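Local coordinates for protein computational Design of Enzyme (Synthetic construct, PDB 3TP4) that is a computationally designed enzyme on a glycoside hydrolase family 26-like barrel, probably made to hold an activated serine in a catalytic triad, at residues A[85-90]-A[148-153]; A[306-311]-A[349-354]. One frame throughout, in Å; residues are numbered along the deposited sequence.

Contacts 1 and 2 both lie at the surface, with their centres about 37 Å apart on opposite sides of the chain's centre. They share no helix or strand, and contact 1 closes along the chain before contact 2 opens. Each rests on one salt bridge between basic and acidic side chains. Contact 1 joins helices 87-104 and 141-157 through a single arginine-aspartate pair, with no other residue pair in contact between the two segments. Contact 2 joins helix 299-308 to the turn that enters strand 352-353. There the aspartate also accepts a backbone N-H in an Asx turn, and the lysine chain packs against a phenylalanine. Contact 2 therefore buries more surface, 170 Å² against 104 Å².

Contact 1 (A[85-90]-A[148-153]); sequences NTRDEN and LDDIAE
Arg87 and Asp150 form a salt bridge between helices 87-104 and 141-157. Arg87 NH1 donates to Asp150 OD2 at 2.5 Å, shorter than usual and doubtful in its exact value. The N-H...O angle is 136°, so the bond is bent. NH1 meets OD2 nearly end-on to its C-O bond, and OD2 sits at the edge of the guanidinium, slightly tilted from its plane. The two flat groups are 31° apart. Asp150 CG stands beside the backbone N (chi1 -76°), which turns the carboxylate out to Arg87. The arginine chain is extended from CG to NE and crosses the aspartate at about a right angle. Its CD also passes 3.4 Å from Asp150 OD2. With an alanine in place of Arg87, the Asp150 carboxylate would probably lose its charged mate, and the segments their one direct tie. Thr86, at the N-cap, and Glu89 form a capping box around the helix start that carries Arg87: Glu89 N donates to Thr86 OG1 at 3.1 Å, and Thr86 N to Glu89 OE2 at 2.9 Å. Arg87 further touches Ile74 and Glu75 in the preceding loop. The whole is a surface bridge between successive outer helices of a TIM barrel, made from a capped helix start.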
# COMPACT_ATOMS: atom_id res chain seq x y z
N ASN A 85 -10.90 -22.98 7.26
CA ASN A 85 -9.80 -22.84 8.21
C ASN A 85 -10.08 -21.83 9.33
O ASN A 85 -10.93 -20.95 9.19
CB ASN A 85 -8.52 -22.43 7.49
CG ASN A 85 -7.83 -23.60 6.81
OD1 ASN A 85 -8.48 -24.56 6.40
ND2 ASN A 85 -6.51 -23.51 6.68
N THR A 86 -9.35 -21.97 10.43
CA THR A 86 -9.30 -20.89 11.42
C THR A 86 -8.46 -19.77 10.82
O THR A 86 -7.54 -20.02 10.03
CB THR A 86 -8.70 -21.36 12.77
OG1 THR A 86 -7.27 -21.35 12.69
CG2 THR A 86 -9.17 -22.76 13.12
N ARG A 87 -8.78 -18.53 11.16
CA ARG A 87 -7.97 -17.41 10.70
C ARG A 87 -6.50 -17.63 11.07
O ARG A 87 -5.61 -17.30 10.29
CB ARG A 87 -8.50 -16.08 11.26
CG ARG A 87 -9.53 -15.41 10.35
CD ARG A 87 -10.11 -14.14 10.96
NE ARG A 87 -11.01 -13.45 10.04
CZ ARG A 87 -10.75 -12.27 9.48
NH1 ARG A 87 -9.62 -11.62 9.76
NH2 ARG A 87 -11.63 -11.72 8.65
N ASP A 88 -6.27 -18.23 12.23
CA ASP A 88 -4.90 -18.48 12.70
C ASP A 88 -4.12 -19.43 11.79
O ASP A 88 -2.89 -19.33 11.69
CB ASP A 88 -4.91 -19.02 14.13
CG ASP A 88 -5.27 -17.97 15.14
OD1 ASP A 88 -6.44 -17.95 15.59
OD2 ASP A 88 -4.39 -17.15 15.49
N GLU A 89 -4.81 -20.36 11.14
CA GLU A 89 -4.11 -21.32 10.28
C GLU A 89 -4.00 -20.82 8.85
O GLU A 89 -3.02 -21.11 8.16
CB GLU A 89 -4.74 -22.72 10.36
CG GLU A 89 -6.22 -22.79 10.04
CD GLU A 89 -6.84 -24.10 10.51
OE1 GLU A 89 -6.24 -24.76 11.38
OE2 GLU A 89 -7.92 -24.47 10.01
N ASN A 90 -5.00 -20.06 8.41
CA ASN A 90 -4.86 -19.31 7.17
C ASN A 90 -3.66 -18.37 7.27
O ASN A 90 -2.93 -18.17 6.29
CB ASN A 90 -6.14 -18.55 6.83
CG ASN A 90 -7.14 -19.39 6.07
OD1 ASN A 90 -6.81 -20.47 5.57
ND2 ASN A 90 -8.37 -18.90 5.95
N LEU A 148 -6.79 -5.45 11.67
CA LEU A 148 -5.38 -5.07 11.83
C LEU A 148 -4.60 -6.01 12.76
O LEU A 148 -3.43 -6.33 12.49
CB LEU A 148 -5.25 -3.61 12.28
CG LEU A 148 -5.80 -2.57 11.29
CD1 LEU A 148 -5.69 -1.14 11.83
CD2 LEU A 148 -5.08 -2.68 9.97
N ASP A 149 -5.22 -6.42 13.86
CA ASP A 149 -4.58 -7.40 14.76
C ASP A 149 -4.12 -8.65 13.99
O ASP A 149 -3.03 -9.17 14.22
CB ASP A 149 -5.55 -7.83 15.87
CG ASP A 149 -5.78 -6.74 16.93
OD1 ASP A 149 -4.91 -5.85 17.09
OD2 ASP A 149 -6.83 -6.79 17.60
N ASP A 150 -4.98 -9.14 13.10
CA ASP A 150 -4.65 -10.29 12.28
C ASP A 150 -3.45 -9.99 11.39
O ASP A 150 -2.56 -10.82 11.20
CB ASP A 150 -5.85 -10.69 11.42
CG ASP A 150 -6.92 -11.41 12.21
OD1 ASP A 150 -6.60 -11.93 13.31
OD2 ASP A 150 -8.08 -11.48 11.73
N ILE A 151 -3.41 -8.78 10.85
CA ILE A 151 -2.30 -8.39 10.00
C ILE A 151 -1.02 -8.34 10.82
O ILE A 151 0.05 -8.77 10.37
CB ILE A 151 -2.58 -7.04 9.28
CG1 ILE A 151 -3.67 -7.25 8.22
CG2 ILE A 151 -1.30 -6.45 8.66
CD1 ILE A 151 -4.19 -5.96 7.61
N ALA A 152 -1.12 -7.82 12.05
CA ALA A 152 0.04 -7.78 12.93
C ALA A 152 0.52 -9.21 13.23
O ALA A 152 1.72 -9.47 13.33
CB ALA A 152 -0.30 -7.03 14.22
N GLU A 153 -0.43 -10.13 13.37
CA GLU A 153 -0.11 -11.54 13.59
C GLU A 153 0.67 -12.11 12.41
O GLU A 153 1.66 -12.82 12.58
CB GLU A 153 -1.40 -12.34 13.77
CG GLU A 153 -2.03 -12.23 15.15
CD GLU A 153 -1.31 -13.07 16.18
OE1 GLU A 153 -0.32 -13.75 15.81
OE2 GLU A 153 -1.73 -13.06 17.36

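Contact 2 (A[306-311]-A[349-354]); sequences AIKADP and DPFTLF
An Asx turn at the entry to strand 352-353 receives Lys308, which reaches across from the last part of helix 299-308 to Asp349 and Phe351. The turn begins at Asp349, where the chain leaves helix 340-348. Lys308 NZ donates to Asp349 OD1 at 2.8 Å, forming a salt bridge. A weak second bond runs from the same NZ to Asp349 OD2 at 2.9 Å, so the ammonium faces both oxygens. Lysine and aspartate each extend across the gap to meet the other. OD1 takes the lysine on its syn lone pair. Its anti lone pair accepts Phe351 N at 2.8 Å, in a nearly straight bond of 164°. Two donors thus grip OD1 and should hold the carboxylate against rotation. The lysine chain bends at chi3 (62°), between the part beside the ring and the ammonium end.

The apolar part of Lys308 runs along Phe351. The lysine and phenylalanine chains lie antiparallel alongside one another. Lys308 CG approaches the ring obliquely, 3.8 Å from Phe351 CD2. Lys308 CD lies 3.8 Å from Phe351 CB. The first torsion of Phe351 sets CG anti to the backbone N (-168°), which lays the ring alongside the lysine chain. Phe351 also packs on Leu304 and on Ile32 of strand 32-37. Asp349 touches Leu304 too, so one helix meets both ends of the turn. This is a helix-to-strand turn of a beta/alpha barrel, fixed at the surface to a neighbouring outer helix.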
# COMPACT_ATOMS: atom_id res chain seq x y z
N ALA A 306 8.63 1.58 -23.76
CA ALA A 306 8.21 2.96 -23.47
C ALA A 306 8.81 3.43 -22.15
O ALA A 306 9.28 4.56 -22.03
CB ALA A 306 6.70 3.05 -23.41
N ILE A 307 8.79 2.55 -21.15
CA ILE A 307 9.35 2.86 -19.85
C ILE A 307 10.86 3.07 -20.00
O ILE A 307 11.40 4.10 -19.57
CB ILE A 307 9.09 1.71 -18.85
CG1 ILE A 307 7.59 1.57 -18.57
CG2 ILE A 307 9.86 1.92 -17.55
CD1 ILE A 307 7.24 0.43 -17.61
N LYS A 308 11.53 2.11 -20.62
CA LYS A 308 12.99 2.15 -20.75
C LYS A 308 13.45 3.40 -21.48
O LYS A 308 14.47 3.99 -21.12
CB LYS A 308 13.51 0.90 -21.47
CG LYS A 308 13.36 -0.37 -20.66
CD LYS A 308 13.68 -1.60 -21.48
CE LYS A 308 15.11 -1.58 -21.95
NZ LYS A 308 15.50 -2.89 -22.57
N ALA A 309 12.69 3.81 -22.49
CA ALA A 309 13.06 4.96 -23.31
C ALA A 309 13.05 6.29 -22.56
O ALA A 309 13.52 7.29 -23.09
CB ALA A 309 12.16 5.04 -24.54
N ASP A 310 12.51 6.31 -21.35
CA ASP A 310 12.42 7.55 -20.59
C ASP A 310 13.25 7.48 -19.31
O ASP A 310 12.97 6.67 -18.43
CB ASP A 310 10.96 7.84 -20.22
CG ASP A 310 10.75 9.26 -19.73
OD1 ASP A 310 11.19 9.58 -18.61
OD2 ASP A 310 10.15 10.06 -20.48
N PRO A 311 14.27 8.35 -19.19
CA PRO A 311 15.19 8.21 -18.06
C PRO A 311 14.54 8.52 -16.71
O PRO A 311 15.09 8.17 -15.67
CB PRO A 311 16.30 9.24 -18.37
CG PRO A 311 15.69 10.19 -19.36
CD PRO A 311 14.70 9.39 -20.15
N ASP A 349 14.36 -9.65 -21.28
CA ASP A 349 14.97 -8.32 -21.38
C ASP A 349 15.84 -8.10 -20.15
O ASP A 349 15.46 -8.47 -19.04
CB ASP A 349 13.88 -7.24 -21.44
CG ASP A 349 14.43 -5.89 -21.86
OD1 ASP A 349 15.13 -5.26 -21.04
OD2 ASP A 349 14.15 -5.46 -22.99
N PRO A 350 17.02 -7.50 -20.34
CA PRO A 350 17.92 -7.29 -19.20
C PRO A 350 17.36 -6.30 -18.19
O PRO A 350 17.75 -6.31 -17.03
CB PRO A 350 19.19 -6.71 -19.85
CG PRO A 350 19.08 -7.02 -21.30
CD PRO A 350 17.61 -7.07 -21.61
N PHE A 351 16.44 -5.44 -18.62
CA PHE A 351 15.95 -4.43 -17.70
C PHE A 351 14.99 -5.01 -16.65
O PHE A 351 14.89 -4.48 -15.55
CB PHE A 351 15.36 -3.22 -18.45
CG PHE A 351 15.09 -2.03 -17.56
CD1 PHE A 351 16.14 -1.24 -17.11
CD2 PHE A 351 13.80 -1.70 -17.17
CE1 PHE A 351 15.90 -0.15 -16.28
CE2 PHE A 351 13.56 -0.63 -16.34
CZ PHE A 351 14.61 0.15 -15.90
N THR A 352 14.30 -6.11 -16.97
CA THR A 352 13.38 -6.72 -16.00
C THR A 352 14.08 -7.71 -15.08
O THR A 352 14.79 -8.59 -15.55
CB THR A 352 12.21 -7.45 -16.69
OG1 THR A 352 12.73 -8.42 -17.62
CG2 THR A 352 11.31 -6.43 -17.43
N LEU A 353 13.86 -7.57 -13.77
CA LEU A 353 14.55 -8.43 -12.81
C LEU A 353 13.62 -9.49 -12.25
O LEU A 353 12.47 -9.21 -11.89
CB LEU A 353 15.17 -7.63 -11.67
CG LEU A 353 16.22 -6.59 -12.12
CD1 LEU A 353 16.71 -5.76 -10.94
CD2 LEU A 353 17.37 -7.28 -12.81
N PHE A 354 14.13 -10.71 -12.19
CA PHE A 354 13.39 -11.82 -11.60
C PHE A 354 14.13 -12.31 -10.36
O PHE A 354 15.19 -11.78 -10.01
CB PHE A 354 13.18 -12.90 -12.66
CG PHE A 354 12.15 -12.54 -13.69
CD1 PHE A 354 12.34 -11.45 -14.54
CD2 PHE A 354 10.96 -13.25 -13.78
CE1 PHE A 354 11.39 -11.09 -15.47
CE2 PHE A 354 10.00 -12.90 -14.70
CZ PHE A 354 10.20 -11.81 -15.55